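Local coordinates for AxyAgu115A (PDB 6NPS), which is a family GH115 alpha-glucuronidase that probably hydrolyses glucuronic acid branches from xylan such as arabinoglucuronoxylan, at residues Trp906-Asp909 / Val910-Ile914; Asp412-Gly416 / Pro417-Glu421; Asn893-Pro896 / Asp897-Val901. The protein carries 3 engineered substitutions. One frame throughout, in Å; residues are numbered along the deposited sequence.

Contact 1 of 3, residues Trp906-Asp909 / Val910-Ile914; sequences WGID and VINNI
Helix 904-912 runs out through Trp906 to Asn912, with Val910 N donating to Trp906 O at 2.9 Å and Asn912 N bonding in the same way to Ile908 O. Its end is a Schellman motif, a clear example of how one residue of positive phi closes a helix. That residue, the C' position, is Asn913 (phi 53°), and it turns the chain so that Ile914 N reaches back to Asp909 O at 3.2 Å, while Asn913 N makes a weak bond to Val910 O.

On the side facing the barrel domain, Trp906 and Val910 meet one turn apart. With Trp906 CG anti to the backbone N (chi1 167°), the end of the indole bends toward the valine. Val910 CG1 then lies over a face of the six-membered ring, 4.2 Å from its centroid and 11° off the normal, as a CH-pi contact; Val910 CG2 approaches the rim, 4.1 Å from Trp906 CZ2. The polar edge of the indole is held separately, by a hydrogen bond from NE1 to Asp385. An alanine in place of Val910 would lack both methyls, and the indole face would probably lose its CH-pi partner while a gap would open beside Pro417 where CG1 now packs.

Elsewhere on the helix, the side chains of Ile908 and Asn912 run alongside each other, with Ile908 CG2 3.6 Å from Asn912 ND2. That amide nitrogen also donates to a water at 3.2 Å, and the same water lies beside Asp909 OD1 and 2.7 Å from Ile914 O.

Contact 2 of 3, residues Asp412-Gly416 / Pro417-Glu421; sequences DYHGG and PVSYE
His414 CG is anti to its own backbone nitrogen (chi1 -178°), while Glu421 CG sits beside the backbone N (chi1 -43°) with the chain extended beyond it; together these torsions bring imidazole and carboxylate into contact. His414 ND1 donates to Glu421 OE2 at a short 2.5 Å, meeting the syn side of the oxygen but from 33° out of the carboxylate plane.

The two arms of this loop, 412-416 and 417-421, double back on each other. A single antiparallel bridge joins them at the hydrogen-bonded pair Tyr413 and Tyr420, in which Tyr413 N reaches Tyr420 O at 3.0 Å and Tyr420 N returns the bond to Tyr413 O. The Tyr420 ring turns one face to the backbone of the opposite arm, with Tyr413 N over its centre and its CE1 3.5 Å from Tyr413 CB, and its hydroxyl is bonded to Asn386 O. Nearer the bend, where a cis peptide bond precedes Pro417, Ser419 OG accepts from Gly415 N at 3.0 Å and also bonds to Trp645 O.

The loop follows strand 405-410 of the parallel barrel sheet, at the C-terminal end of the strand, where TIM-barrel enzymes generally carry their active sites; a glycerol, probably from the crystallisation liquor, lies about 4 Å from the Tyr413 side chain. Asp412 OD1 is 4.1 Å from Glu421 OE1, the carboxylates nearly perpendicular, and Asp177 comes close to Asp412 as well. Three carboxylates thus gather here, and the His414 N-H, by taking one oxygen of Glu421, is likely to limit the turning of its carboxylate.

Contact 3 of 3, residues Asn893-Pro896 / Asp897-Val901; sequences NVLP and DGYHV
Tyr899 can be followed from CB outward across Leu895 and Pro896, and it illustrates how a turn can seat an aromatic ring on the residues that precede it. CB comes first, 3.3 Å from Pro896 O and 4.2 Å from Leu895 CB. The next step, with CG anti to the backbone N (chi1 179°), carries the ring next to the proline, and Tyr899 CD1 comes to 3.8 Å from Pro896 CD. Across the ring, Tyr899 CD2 is 4.0 Å from Leu895 CD1, while the second leucine methyl, CD2, comes over a face of the ring. Farther out the ring reaches Trp906 of the following helix, and at the tip OH is hydrogen-bonded to Asn870 OD1, so the phenol is held at its far end as well as at its base.

Two bonds between side chain and backbone flank the tyrosine. Before it, Leu895 N donates to Asn893 OD1 at 3.0 Å, the bond of an Asx turn. Beyond it, His900 ND1 donates to Gly898 O at 3.0 Å, with the oxygen in the plane of the imidazole.

Asp897 and Gly898 occupy the central positions of the bend, the glycine with a phi of 71°, and Tyr899 N closes it on Pro896 O at 3.1 Å. This is a type II beta turn, here within the surface loop that leads from strand 890-893 to helix 904-912 in the C-terminal part of the protein.

Burial and chemistry change together across the three sites. Contact 2, half of whose residues are buried, is the most polar, with a histidine-carboxylate bond and clustered acids beside the barrel strands. Contact 1 is partly buried and combines helix capping with apolar packing, whereas contact 3 is a surface turn. Contacts 1 and 3 belong to the C-terminal part of the protein and contact 2 to the TIM-barrel part. Helix 904-912 touches both neighbours: Pro417 packs on it, Val910 CG1 lying 3.8 Å from Pro417 CD, and Trp906 CD1 lies 3.2 Å from Tyr899 OH. Contacts 2 and 3 do not touch, their nearest atoms about 9 Å apart.

Contact 1 of 3, residues Trp906-Asp909 / Val910-Ile914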
loop_
_atom_site.group_PDB
_atom_site.type_symbol
_atom_site.label_atom_id
_atom_site.label_comp_id
_atom_site.label_asym_id
_atom_site.label_seq_id
_atom_site.Cartn_x
_atom_site.Cartn_y
_atom_site.Cartn_z
ATOM N N TRP A 906 -19.134 11.920 -11.777
ATOM C CA TRP A 906 -20.401 11.550 -11.167
ATOM C C TRP A 906 -20.219 10.318 -10.294
ATOM O O TRP A 906 -20.736 10.258 -9.175
ATOM C CB TRP A 906 -21.471 11.289 -12.268
ATOM C CG TRP A 906 -22.735 10.569 -11.685
ATOM C CD1 TRP A 906 -23.813 11.168 -11.094
ATOM C CD2 TRP A 906 -22.961 9.148 -11.590
ATOM N NE1 TRP A 906 -24.707 10.209 -10.656
ATOM C CE2 TRP A 906 -24.205 8.963 -10.952
ATOM C CE3 TRP A 906 -22.237 8.018 -11.992
ATOM C CZ2 TRP A 906 -24.735 7.688 -10.681
ATOM C CZ3 TRP A 906 -22.795 6.730 -11.769
ATOM C CH2 TRP A 906 -24.037 6.587 -11.130
ATOM N N GLY A 907 -19.453 9.336 -10.787
ATOM C CA GLY A 907 -19.316 8.080 -10.070
ATOM C C GLY A 907 -18.508 8.201 -8.786
ATOM O O GLY A 907 -18.866 7.599 -7.769
ATOM N N ILE A 908 -17.397 8.955 -8.816
ATOM C CA ILE A 908 -16.653 9.254 -7.581
ATOM C C ILE A 908 -17.561 9.951 -6.574
ATOM O O ILE A 908 -17.651 9.565 -5.398
ATOM C CB ILE A 908 -15.434 10.142 -7.882
ATOM C CG1 ILE A 908 -14.379 9.394 -8.702
ATOM C CG2 ILE A 908 -14.786 10.654 -6.557
ATOM C CD1 ILE A 908 -13.487 10.367 -9.441
ATOM N N ASP A 909 -18.256 11.003 -7.025
ATOM C CA ASP A 909 -19.017 11.833 -6.087
ATOM C C ASP A 909 -20.195 11.076 -5.501
ATOM O O ASP A 909 -20.566 11.308 -4.351
ATOM C CB ASP A 909 -19.518 13.104 -6.800
ATOM C CG ASP A 909 -18.373 14.000 -7.302
ATOM O OD1 ASP A 909 -17.203 13.760 -6.939
ATOM O OD2 ASP A 909 -18.646 14.952 -8.071
ATOM N N VAL A 910 -20.810 10.165 -6.272
ATOM C CA VAL A 910 -22.001 9.498 -5.750
ATOM C C VAL A 910 -21.628 8.517 -4.617
ATOM O O VAL A 910 -22.345 8.393 -3.615
ATOM C CB VAL A 910 -22.756 8.860 -6.964
ATOM C CG1 VAL A 910 -22.243 7.480 -7.325
ATOM C CG2 VAL A 910 -24.187 8.839 -6.745
ATOM N N ILE A 911 -20.472 7.869 -4.719
ATOM C CA ILE A 911 -19.977 6.970 -3.667
ATOM C C ILE A 911 -19.483 7.759 -2.442
ATOM O O ILE A 911 -19.670 7.330 -1.297
ATOM C CB ILE A 911 -18.857 6.082 -4.245
ATOM C CG1 ILE A 911 -19.437 5.257 -5.417
ATOM C CG2 ILE A 911 -18.257 5.131 -3.191
ATOM C CD1 ILE A 911 -20.732 4.551 -5.064
ATOM N N ASN A 912 -18.856 8.922 -2.657
ATOM C CA ASN A 912 -18.483 9.790 -1.533
ATOM C C ASN A 912 -19.656 10.560 -0.948
ATOM O O ASN A 912 -19.484 11.212 0.094
ATOM C CB ASN A 912 -17.420 10.806 -1.953
ATOM C CG ASN A 912 -16.094 10.163 -2.257
ATOM O OD1 ASN A 912 -15.832 9.035 -1.843
ATOM N ND2 ASN A 912 -15.273 10.849 -3.032
ATOM N N ASN A 913 -20.799 10.549 -1.615
ATOM C CA ASN A 913 -21.968 11.346 -1.238
ATOM C C ASN A 913 -21.646 12.830 -1.066
ATOM O O ASN A 913 -22.154 13.496 -0.151
ATOM C CB ASN A 913 -22.624 10.825 0.037
ATOM C CG ASN A 913 -24.061 11.323 0.146
ATOM O OD1 ASN A 913 -24.727 11.532 -0.894
ATOM N ND2 ASN A 913 -24.548 11.506 1.360
ATOM N N ILE A 914 -20.773 13.361 -1.918
ATOM C CA ILE A 914 -20.379 14.755 -1.785
ATOM C C ILE A 914 -19.721 15.146 -3.084
ATOM O O ILE A 914 -19.124 14.313 -3.766
ATOM C CB ILE A 914 -19.421 15.000 -0.586
ATOM C CG1 ILE A 914 -19.466 16.481 -0.186
ATOM C CG2 ILE A 914 -17.987 14.638 -0.929
ATOM C CD1 ILE A 914 -20.784 16.866 0.512
HETATM O O HOH W 1 -16.542 13.566 -4.146
#

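Contact 2 of 3, residues Asp412-Gly416 / Pro417-Glu421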
loop_
_atom_site.group_PDB
_atom_site.type_symbol
_atom_site.label_atom_id
_atom_site.label_comp_id
_atom_site.label_asym_id
_atom_site.label_seq_id
_atom_site.Cartn_x
_atom_site.Cartn_y
_atom_site.Cartn_z
ATOM N N ASP A 412 -32.377 0.897 -3.207
ATOM C CA ASP A 412 -31.678 -0.367 -3.424
ATOM C C ASP A 412 -31.284 -0.394 -4.887
ATOM O O ASP A 412 -32.076 0.009 -5.737
ATOM C CB ASP A 412 -32.604 -1.532 -3.057
ATOM C CG ASP A 412 -31.901 -2.888 -2.960
ATOM O OD1 ASP A 412 -31.503 -3.446 -4.010
ATOM O OD2 ASP A 412 -31.796 -3.422 -1.822
ATOM N N TYR A 413 -30.064 -0.814 -5.191
ATOM C CA TYR A 413 -29.648 -0.828 -6.582
ATOM C C TYR A 413 -28.561 -1.866 -6.812
ATOM O O TYR A 413 -27.573 -1.922 -6.082
ATOM C CB TYR A 413 -29.151 0.547 -7.011
ATOM C CG TYR A 413 -28.714 0.606 -8.461
ATOM C CD1 TYR A 413 -29.607 0.285 -9.493
ATOM C CD2 TYR A 413 -27.422 1.028 -8.801
ATOM C CE1 TYR A 413 -29.221 0.331 -10.831
ATOM C CE2 TYR A 413 -27.045 1.123 -10.111
ATOM C CZ TYR A 413 -27.939 0.767 -11.118
ATOM O OH TYR A 413 -27.561 0.840 -12.413
ATOM N N HIS A 414 -28.705 -2.616 -7.876
ATOM C CA HIS A 414 -27.723 -3.610 -8.296
ATOM C C HIS A 414 -27.082 -3.047 -9.556
ATOM O O HIS A 414 -27.661 -3.146 -10.639
ATOM C CB HIS A 414 -28.443 -4.935 -8.534
ATOM C CG HIS A 414 -27.553 -6.074 -8.918
ATOM N ND1 HIS A 414 -26.579 -6.577 -8.077
ATOM C CD2 HIS A 414 -27.504 -6.825 -10.049
ATOM C CE1 HIS A 414 -25.980 -7.597 -8.671
ATOM N NE2 HIS A 414 -26.522 -7.763 -9.865
ATOM N N GLY A 415 -25.892 -2.471 -9.440
ATOM C CA GLY A 415 -25.263 -1.842 -10.593
ATOM C C GLY A 415 -24.112 -0.974 -10.128
ATOM O O GLY A 415 -23.701 -1.055 -8.974
ATOM N N GLY A 416 -23.596 -0.142 -11.035
ATOM C CA GLY A 416 -22.448 0.694 -10.707
ATOM C C GLY A 416 -22.785 2.033 -10.048
ATOM O O GLY A 416 -23.932 2.484 -10.088
ATOM N N PRO A 417 -21.774 2.715 -9.438
ATOM C CA PRO A 417 -20.382 2.222 -9.286
ATOM C C PRO A 417 -20.240 1.058 -8.302
ATOM O O PRO A 417 -19.319 0.273 -8.459
ATOM C CB PRO A 417 -19.612 3.462 -8.748
ATOM C CG PRO A 417 -20.430 4.624 -9.130
ATOM C CD PRO A 417 -21.877 4.144 -9.068
ATOM N N VAL A 418 -21.082 0.994 -7.272
ATOM C CA VAL A 418 -21.096 -0.075 -6.265
ATOM C C VAL A 418 -22.567 -0.331 -5.913
ATOM O O VAL A 418 -23.302 0.610 -5.576
ATOM C CB VAL A 418 -20.338 0.284 -4.951
ATOM C CG1 VAL A 418 -20.212 -0.980 -4.011
ATOM C CG2 VAL A 418 -18.951 0.939 -5.226
ATOM N N SER A 419 -22.963 -1.593 -5.898
ATOM C CA SER A 419 -24.329 -1.939 -5.544
ATOM C C SER A 419 -24.570 -1.655 -4.067
ATOM O O SER A 419 -23.640 -1.562 -3.265
ATOM C CB SER A 419 -24.617 -3.415 -5.839
ATOM O OG SER A 419 -24.312 -3.733 -7.194
ATOM N N TYR A 420 -25.845 -1.490 -3.715
ATOM C CA TYR A 420 -26.232 -1.417 -2.315
ATOM C C TYR A 420 -27.552 -2.154 -2.169
ATOM O O TYR A 420 -28.602 -1.750 -2.720
ATOM C CB TYR A 420 -26.307 0.025 -1.800
ATOM C CG TYR A 420 -27.183 0.970 -2.573
ATOM C CD1 TYR A 420 -26.772 1.516 -3.794
ATOM C CD2 TYR A 420 -28.394 1.375 -2.035
ATOM C CE1 TYR A 420 -27.596 2.383 -4.488
ATOM C CE2 TYR A 420 -29.227 2.236 -2.712
ATOM C CZ TYR A 420 -28.822 2.745 -3.925
ATOM O OH TYR A 420 -29.673 3.610 -4.564
ATOM N N GLU A 421 -27.485 -3.277 -1.466
ATOM C CA GLU A 421 -28.618 -4.194 -1.478
ATOM C C GLU A 421 -28.773 -4.980 -0.188
ATOM O O GLU A 421 -29.590 -5.903 -0.170
ATOM C CB GLU A 421 -28.494 -5.239 -2.621
ATOM C CG GLU A 421 -28.046 -4.740 -3.983
ATOM C CD GLU A 421 -27.995 -5.868 -5.024
ATOM O OE1 GLU A 421 -29.037 -6.530 -5.244
ATOM O OE2 GLU A 421 -26.913 -6.097 -5.609
#

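Contact 3 of 3, residues Asn893-Pro896 / Asp897-Val901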
loop_
_atom_site.group_PDB
_atom_site.type_symbol
_atom_site.label_atom_id
_atom_site.label_comp_id
_atom_site.label_asym_id
_atom_site.label_seq_id
_atom_site.Cartn_x
_atom_site.Cartn_y
_atom_site.Cartn_z
ATOM N N ASN A 893 -19.827 27.887 -12.385
ATOM C CA ASN A 893 -20.324 26.537 -12.601
ATOM C C ASN A 893 -19.755 25.644 -11.517
ATOM O O ASN A 893 -18.532 25.538 -11.393
ATOM C CB ASN A 893 -19.907 26.044 -13.991
ATOM C CG ASN A 893 -20.464 24.651 -14.343
ATOM O OD1 ASN A 893 -21.192 24.019 -13.572
ATOM N ND2 ASN A 893 -20.137 24.187 -15.554
ATOM N N VAL A 894 -20.625 24.970 -10.758
ATOM C CA VAL A 894 -20.151 24.173 -9.628
ATOM C C VAL A 894 -19.936 22.716 -10.025
ATOM O O VAL A 894 -19.647 21.874 -9.169
ATOM C CB VAL A 894 -21.114 24.250 -8.421
ATOM C CG1 VAL A 894 -21.278 25.698 -7.959
ATOM C CG2 VAL A 894 -22.461 23.617 -8.749
ATOM N N LEU A 895 -20.053 22.406 -11.308
ATOM C CA LEU A 895 -19.841 21.052 -11.837
ATOM C C LEU A 895 -18.499 20.918 -12.571
ATOM O O LEU A 895 -17.977 21.899 -13.099
ATOM C CB LEU A 895 -20.956 20.670 -12.819
ATOM C CG LEU A 895 -22.351 20.581 -12.204
ATOM C CD1 LEU A 895 -23.340 20.167 -13.260
ATOM C CD2 LEU A 895 -22.352 19.599 -11.084
ATOM N N PRO A 896 -17.941 19.701 -12.650
ATOM C CA PRO A 896 -16.769 19.464 -13.509
ATOM C C PRO A 896 -17.063 19.632 -14.986
ATOM O O PRO A 896 -18.181 19.392 -15.466
ATOM C CB PRO A 896 -16.400 18.003 -13.222
ATOM C CG PRO A 896 -17.026 17.677 -11.951
ATOM C CD PRO A 896 -18.277 18.514 -11.843
ATOM N N ASP A 897 -16.014 20.001 -15.721
ATOM C CA ASP A 897 -16.055 19.947 -17.176
ATOM C C ASP A 897 -16.552 18.583 -17.641
ATOM O O ASP A 897 -16.098 17.542 -17.149
ATOM C CB ASP A 897 -14.658 20.200 -17.760
ATOM C CG ASP A 897 -14.057 21.519 -17.310
ATOM O OD1 ASP A 897 -12.910 21.503 -16.807
ATOM O OD2 ASP A 897 -14.719 22.568 -17.473
ATOM N N GLY A 898 -17.495 18.597 -18.579
ATOM C CA GLY A 898 -17.987 17.364 -19.161
ATOM C C GLY A 898 -18.838 16.504 -18.255
ATOM O O GLY A 898 -19.030 15.318 -18.546
ATOM N N TYR A 899 -19.366 17.070 -17.168
ATOM C CA TYR A 899 -20.115 16.286 -16.199
ATOM C C TYR A 899 -21.330 15.618 -16.833
ATOM O O TYR A 899 -22.027 16.214 -17.658
ATOM C CB TYR A 899 -20.570 17.185 -15.051
ATOM C CG TYR A 899 -21.358 16.442 -14.026
ATOM C CD1 TYR A 899 -20.724 15.851 -12.947
ATOM C CD2 TYR A 899 -22.750 16.343 -14.119
ATOM C CE1 TYR A 899 -21.446 15.162 -11.997
ATOM C CE2 TYR A 899 -23.480 15.656 -13.159
ATOM C CZ TYR A 899 -22.815 15.068 -12.118
ATOM O OH TYR A 899 -23.505 14.382 -11.169
ATOM N N HIS A 900 -21.611 14.385 -16.416
ATOM C CA HIS A 900 -22.858 13.735 -16.815
ATOM C C HIS A 900 -23.059 12.514 -15.936
ATOM O O HIS A 900 -22.091 11.864 -15.529
ATOM C CB HIS A 900 -22.870 13.342 -18.316
ATOM C CG HIS A 900 -21.791 12.374 -18.700
ATOM N ND1 HIS A 900 -20.473 12.753 -18.848
ATOM C CD2 HIS A 900 -21.829 11.044 -18.966
ATOM C CE1 HIS A 900 -19.746 11.697 -19.181
ATOM N NE2 HIS A 900 -20.546 10.650 -19.258
ATOM N N VAL A 901 -24.320 12.221 -15.627
ATOM C CA VAL A 901 -24.628 10.989 -14.916
ATOM C C VAL A 901 -24.017 9.801 -15.657
ATOM O O VAL A 901 -24.038 9.730 -16.899
ATOM C CB VAL A 901 -26.155 10.867 -14.754
ATOM C CG1 VAL A 901 -26.544 9.512 -14.180
ATOM C CG2 VAL A 901 -26.668 12.010 -13.856
#